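Local coordinates for nucleocapsid protein (Rift Valley fever virus, PDB 3LYF), which encapsidates the viral genomic RNA, binding single-stranded nucleic acid with high affinity and assembling into ring-shaped oligomers, at residues I9-Q14 with M73-E78; R114-L119 with P147-M152. All blocks are in the same frame, centred on the assembly; numbering follows the deposited sequence.

Contact 1: residues I9-Q14 with M73-E78; sequences IQFAAQ and MKMSKE
Gln10 lays its amide over the carboxylate of Glu78. The two flat groups are stacked, with planes 23° apart, while their side chains cross at about a right angle. Both chains are extended. Gln10 has CG anti to its backbone N (chi1 178°), which carries the amide out to Glu78. Gln10 NE2 lies 3.5 Å from Glu78 CG, so the amide nitrogen also rests on the aliphatic part of the glutamate. Deeper in, Met75 runs out straight beyond CG and places CE 4.0 Å from Phe11 CB. Its SD lies 5.4 Å from the centroid of the Phe11 ring, an oblique Met-aromatic contact. Leu60 of helix 50-63 and Val83 of helix 77-90 pack on both residues. The contact joins the end of helix 3-10 and the turn after it to the loop that leads into helix 77-90. Ser76 is the N-cap of that helix, its OG hydrogen-bonded to Gly79 N. One water bridges the backbones: it donates to Gln10 O and Ala12 O and accepts from Ser76 N at 2.8 Å. Beyond it, Gln14 N donates a nearly straight hydrogen bond to Lys74 O at 2.9 Å. Ala13 CB meets Lys74 CB at 4.1 Å.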
loop_
_atom_site.group_PDB
_atom_site.type_symbol
_atom_site.label_atom_id
_atom_site.label_comp_id
_atom_site.label_asym_id
_atom_site.label_seq_id
_atom_site.Cartn_x
_atom_site.Cartn_y
_atom_site.Cartn_z
ATOM N N ILE A 9 -11.400 3.648 1.659
ATOM C CA ILE A 9 -12.002 4.370 0.527
ATOM C C ILE A 9 -13.362 4.937 0.916
ATOM O O ILE A 9 -13.638 6.103 0.671
ATOM C CB ILE A 9 -12.118 3.455 -0.731
ATOM C CG1 ILE A 9 -10.736 3.088 -1.255
ATOM C CG2 ILE A 9 -12.994 4.130 -1.870
ATOM C CD1 ILE A 9 -10.754 1.919 -2.259
ATOM N N GLN A 10 -14.185 4.133 1.581
ATOM C CA GLN A 10 -15.506 4.590 2.046
ATOM C C GLN A 10 -15.342 5.810 2.968
ATOM O O GLN A 10 -16.157 6.737 2.915
ATOM C CB GLN A 10 -16.276 3.432 2.743
ATOM C CG GLN A 10 -17.641 3.826 3.304
ATOM C CD GLN A 10 -18.325 2.753 4.164
ATOM O OE1 GLN A 10 -17.876 1.598 4.252
ATOM N NE2 GLN A 10 -19.444 3.138 4.784
ATOM N N PHE A 11 -14.267 5.832 3.774
ATOM C CA PHE A 11 -14.058 6.927 4.727
ATOM C C PHE A 11 -13.125 8.081 4.313
ATOM O O PHE A 11 -12.867 8.985 5.122
ATOM C CB PHE A 11 -13.556 6.356 6.065
ATOM C CG PHE A 11 -14.483 5.331 6.687
ATOM C CD1 PHE A 11 -15.847 5.522 6.707
ATOM C CD2 PHE A 11 -13.973 4.181 7.264
ATOM C CE1 PHE A 11 -16.690 4.566 7.289
ATOM C CE2 PHE A 11 -14.805 3.240 7.880
ATOM C CZ PHE A 11 -16.155 3.420 7.877
ATOM N N ALA A 12 -12.634 8.070 3.068
ATOM C CA ALA A 12 -11.730 9.112 2.612
ATOM C C ALA A 12 -12.490 10.439 2.470
ATOM O O ALA A 12 -13.695 10.453 2.203
ATOM C CB ALA A 12 -11.074 8.737 1.279
ATOM N N ALA A 13 -11.771 11.524 2.710
ATOM C CA ALA A 13 -12.270 12.869 2.492
ATOM C C ALA A 13 -12.317 13.120 0.970
ATOM O O ALA A 13 -11.457 12.642 0.246
ATOM C CB ALA A 13 -11.357 13.851 3.159
ATOM N N GLN A 14 -13.351 13.824 0.512
ATOM C CA GLN A 14 -13.452 14.296 -0.884
ATOM C C GLN A 14 -12.235 15.163 -1.286
ATOM O O GLN A 14 -11.697 15.020 -2.374
ATOM C CB GLN A 14 -14.775 15.052 -1.077
ATOM C CG GLN A 14 -16.024 14.124 -0.975
ATOM C CD GLN A 14 -17.256 14.760 -0.309
ATOM O OE1 GLN A 14 -17.140 15.647 0.548
ATOM N NE2 GLN A 14 -18.443 14.281 -0.689
ATOM N N MET A 73 -17.431 15.498 8.243
ATOM C CA MET A 73 -17.717 16.690 7.432
ATOM C C MET A 73 -17.378 16.554 5.939
ATOM O O MET A 73 -18.194 16.917 5.081
ATOM C CB MET A 73 -17.045 17.928 8.034
ATOM C CG MET A 73 -17.677 18.370 9.363
ATOM S SD MET A 73 -16.853 19.785 10.156
ATOM C CE MET A 73 -17.648 19.806 11.775
ATOM N N LYS A 74 -16.216 16.002 5.605
ATOM C CA LYS A 74 -15.832 15.929 4.185
ATOM C C LYS A 74 -15.980 14.528 3.558
ATOM O O LYS A 74 -15.440 14.263 2.483
ATOM C CB LYS A 74 -14.416 16.496 3.991
ATOM C CG LYS A 74 -14.339 18.030 4.150
ATOM C CD LYS A 74 -14.584 18.753 2.810
ATOM C CE LYS A 74 -14.801 20.260 2.993
ATOM N NZ LYS A 74 -16.241 20.608 3.229
ATOM N N MET A 75 -16.753 13.657 4.196
ATOM C CA MET A 75 -16.994 12.303 3.685
ATOM C C MET A 75 -18.111 12.223 2.653
ATOM O O MET A 75 -18.979 13.087 2.586
ATOM C CB MET A 75 -17.372 11.352 4.832
ATOM C CG MET A 75 -16.197 10.655 5.451
ATOM S SD MET A 75 -16.695 9.542 6.799
ATOM C CE MET A 75 -15.188 9.646 7.724
ATOM N N SER A 76 -18.085 11.132 1.896
ATOM C CA SER A 76 -19.200 10.686 1.081
ATOM C C SER A 76 -20.438 10.486 1.934
ATOM O O SER A 76 -20.369 10.460 3.181
ATOM C CB SER A 76 -18.857 9.351 0.420
ATOM O OG SER A 76 -18.662 8.309 1.386
ATOM N N LYS A 77 -21.574 10.302 1.273
ATOM C CA LYS A 77 -22.831 10.165 1.988
ATOM C C LYS A 77 -22.862 8.831 2.732
ATOM O O LYS A 77 -23.276 8.794 3.876
ATOM C CB LYS A 77 -24.020 10.307 1.036
ATOM C CG LYS A 77 -25.369 10.477 1.732
ATOM C CD LYS A 77 -26.333 11.393 0.941
ATOM C CE LYS A 77 -27.792 11.326 1.447
ATOM N NZ LYS A 77 -28.551 10.102 1.012
ATOM N N GLU A 78 -22.392 7.758 2.100
ATOM C CA GLU A 78 -22.325 6.449 2.739
ATOM C C GLU A 78 -21.369 6.504 3.945
ATOM O O GLU A 78 -21.671 5.996 5.028
ATOM C CB GLU A 78 -21.833 5.389 1.751
ATOM C CG GLU A 78 -21.776 3.959 2.343
ATOM C CD GLU A 78 -21.071 2.929 1.458
ATOM O OE1 GLU A 78 -20.335 3.298 0.492
ATOM O OE2 GLU A 78 -21.245 1.727 1.751
HETATM O O HOH W 1 -15.958 9.277 1.957
#

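Contact 2: residues R114-L119 with P147-M152; sequences RTCQAL and PSFAGM
Cys116 drives its thiol from helix 112-122 against the backbone of the 3-10 segment 147-152. Its SG comes within 3.5 Å of Phe149 CA and 3.7 Å of Phe149 N. The same sulfur lies 3.8 Å from Phe149 CB and sits at the edge of the Phe149 ring, near its plane. This is the tight part of the contact. With CG anti to the backbone N (chi1 169°), the Phe149 ring is carried toward other parts of the fold: it meets His169, Leu218 and Leu223. Beside the sulfur, the methyl of Thr115 packs on the serine hydroxyl, with CG2 3.6 Å from Ser148 OG. No hydrogen bond crosses between the segments. The hydroxyls are satisfied elsewhere, Thr115 OG1 by Ala108 O and Ser148 OG by His146 ND1. The packing is looser toward Met152, whose CG stays 4.4 Å from Cys116 SG and which also touches Phe217 of helix 211-220. None of the touching residues faces open solvent. On the exposed side of the helix, away from the contact, Gln117 OE1 is hydrogen-bonded to His143 NE2. The arrangement is buried apolar packing of a helix against a short 3-10 turn, in the interior of the all-helical phlebovirus nucleocapsid fold.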
loop_
_atom_site.group_PDB
_atom_site.type_symbol
_atom_site.label_atom_id
_atom_site.label_comp_id
_atom_site.label_asym_id
_atom_site.label_seq_id
_atom_site.Cartn_x
_atom_site.Cartn_y
_atom_site.Cartn_z
ATOM N N ARG A 114 -4.969 -6.437 15.842
ATOM C CA ARG A 114 -5.697 -6.226 14.608
ATOM C C ARG A 114 -5.167 -4.969 13.945
ATOM O O ARG A 114 -4.917 -4.972 12.736
ATOM C CB ARG A 114 -7.178 -6.146 14.925
ATOM C CG ARG A 114 -7.636 -7.485 15.531
ATOM C CD ARG A 114 -9.056 -7.541 16.042
ATOM N NE ARG A 114 -10.032 -6.967 15.120
ATOM C CZ ARG A 114 -11.335 -6.904 15.390
ATOM N NH1 ARG A 114 -11.809 -7.413 16.551
ATOM N NH2 ARG A 114 -12.172 -6.341 14.524
ATOM N N THR A 115 -4.996 -3.901 14.738
ATOM C CA THR A 115 -4.536 -2.622 14.217
ATOM C C THR A 115 -3.215 -2.776 13.447
ATOM O O THR A 115 -3.020 -2.193 12.375
ATOM C CB THR A 115 -4.379 -1.600 15.374
ATOM O OG1 THR A 115 -5.650 -1.460 16.007
ATOM C CG2 THR A 115 -3.919 -0.209 14.899
ATOM N N CYS A 116 -2.264 -3.488 14.044
ATOM C CA CYS A 116 -0.949 -3.566 13.467
ATOM C C CYS A 116 -0.970 -4.441 12.236
ATOM O O CYS A 116 -0.272 -4.139 11.281
ATOM C CB CYS A 116 0.091 -4.048 14.495
ATOM S SG CYS A 116 0.375 -2.877 15.769
ATOM N N GLN A 117 -1.785 -5.501 12.220
ATOM C CA GLN A 117 -1.931 -6.296 11.004
ATOM C C GLN A 117 -2.572 -5.491 9.864
ATOM O O GLN A 117 -2.180 -5.651 8.701
ATOM C CB GLN A 117 -2.700 -7.611 11.291
ATOM C CG GLN A 117 -2.834 -8.566 10.122
ATOM C CD GLN A 117 -1.512 -8.882 9.404
ATOM O OE1 GLN A 117 -0.490 -9.189 10.032
ATOM N NE2 GLN A 117 -1.535 -8.801 8.068
ATOM N N ALA A 118 -3.477 -4.563 10.184
ATOM C CA ALA A 118 -4.056 -3.691 9.160
ATOM C C ALA A 118 -3.038 -2.747 8.488
ATOM O O ALA A 118 -3.258 -2.301 7.344
ATOM C CB ALA A 118 -5.208 -2.859 9.750
ATOM N N LEU A 119 -1.947 -2.455 9.191
ATOM C CA LEU A 119 -0.964 -1.508 8.716
ATOM C C LEU A 119 -0.251 -1.994 7.464
ATOM O O LEU A 119 0.232 -1.159 6.693
ATOM C CB LEU A 119 0.064 -1.173 9.782
ATOM C CG LEU A 119 -0.379 -0.480 11.052
ATOM C CD1 LEU A 119 0.798 -0.511 11.972
ATOM C CD2 LEU A 119 -0.812 0.979 10.774
ATOM N N PRO A 147 1.470 3.873 17.066
ATOM C CA PRO A 147 1.848 3.837 18.483
ATOM C C PRO A 147 1.388 2.602 19.269
ATOM O O PRO A 147 2.088 2.195 20.232
ATOM C CB PRO A 147 1.199 5.116 19.047
ATOM C CG PRO A 147 1.192 6.056 17.816
ATOM C CD PRO A 147 0.797 5.142 16.696
ATOM N N SER A 148 0.262 2.021 18.865
ATOM C CA SER A 148 -0.298 0.819 19.508
ATOM C C SER A 148 0.543 -0.420 19.339
ATOM O O SER A 148 0.336 -1.371 20.075
ATOM C CB SER A 148 -1.675 0.499 18.973
ATOM O OG SER A 148 -1.617 -0.035 17.673
ATOM N N PHE A 149 1.479 -0.415 18.367
ATOM C CA PHE A 149 2.460 -1.508 18.287
ATOM C C PHE A 149 3.196 -1.757 19.635
ATOM O O PHE A 149 3.570 -2.883 19.919
ATOM C CB PHE A 149 3.515 -1.267 17.201
ATOM C CG PHE A 149 4.664 -2.233 17.272
ATOM C CD1 PHE A 149 4.540 -3.488 16.715
ATOM C CD2 PHE A 149 5.844 -1.906 17.965
ATOM C CE1 PHE A 149 5.558 -4.410 16.803
ATOM C CE2 PHE A 149 6.863 -2.822 18.058
ATOM C CZ PHE A 149 6.714 -4.073 17.459
ATOM N N ALA A 150 3.454 -0.723 20.429
ATOM C CA ALA A 150 4.135 -0.927 21.753
ATOM C C ALA A 150 3.416 -1.945 22.627
ATOM O O ALA A 150 4.025 -2.612 23.461
ATOM C CB ALA A 150 4.288 0.402 22.512
ATOM N N GLY A 151 2.121 -2.079 22.444
ATOM C CA GLY A 151 1.351 -3.055 23.198
ATOM C C GLY A 151 1.579 -4.467 22.695
ATOM O O GLY A 151 1.026 -5.404 23.278
ATOM N N MET A 152 2.343 -4.638 21.602
ATOM C CA MET A 152 2.648 -5.978 21.062
ATOM C C MET A 152 4.039 -6.435 21.425
ATOM O O MET A 152 4.427 -7.568 21.104
ATOM C CB MET A 152 2.603 -5.973 19.532
ATOM C CG MET A 152 1.261 -5.773 18.920
ATOM S SD MET A 152 0.220 -7.207 19.016
ATOM C CE MET A 152 -0.594 -6.989 20.593
#

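The two contacts follow one another along the chain: both segments of contact 1 come before those of contact 2. Their centres are 24 Å apart, their nearest atoms about 12 Å, and they do not touch. The centre of contact 2 is about 5 Å from the centre of the chain, that of contact 1 about 21 Å. Helix 50-63 reaches both, through Leu60 at contact 1 and through Ile58 and Leu62 at contact 2. Each has RNA-binding residues nearby: Lys74 is about 7 Å from Arg70 between side chains, and Ser148 about 9 Å from Phe33. Contact 1 also borders the second subunit, where Ala12 packs on Ile9 of that chain. The side chain of Ala12 lies about 4 Å from that of Trp125, a residue important for dimerization.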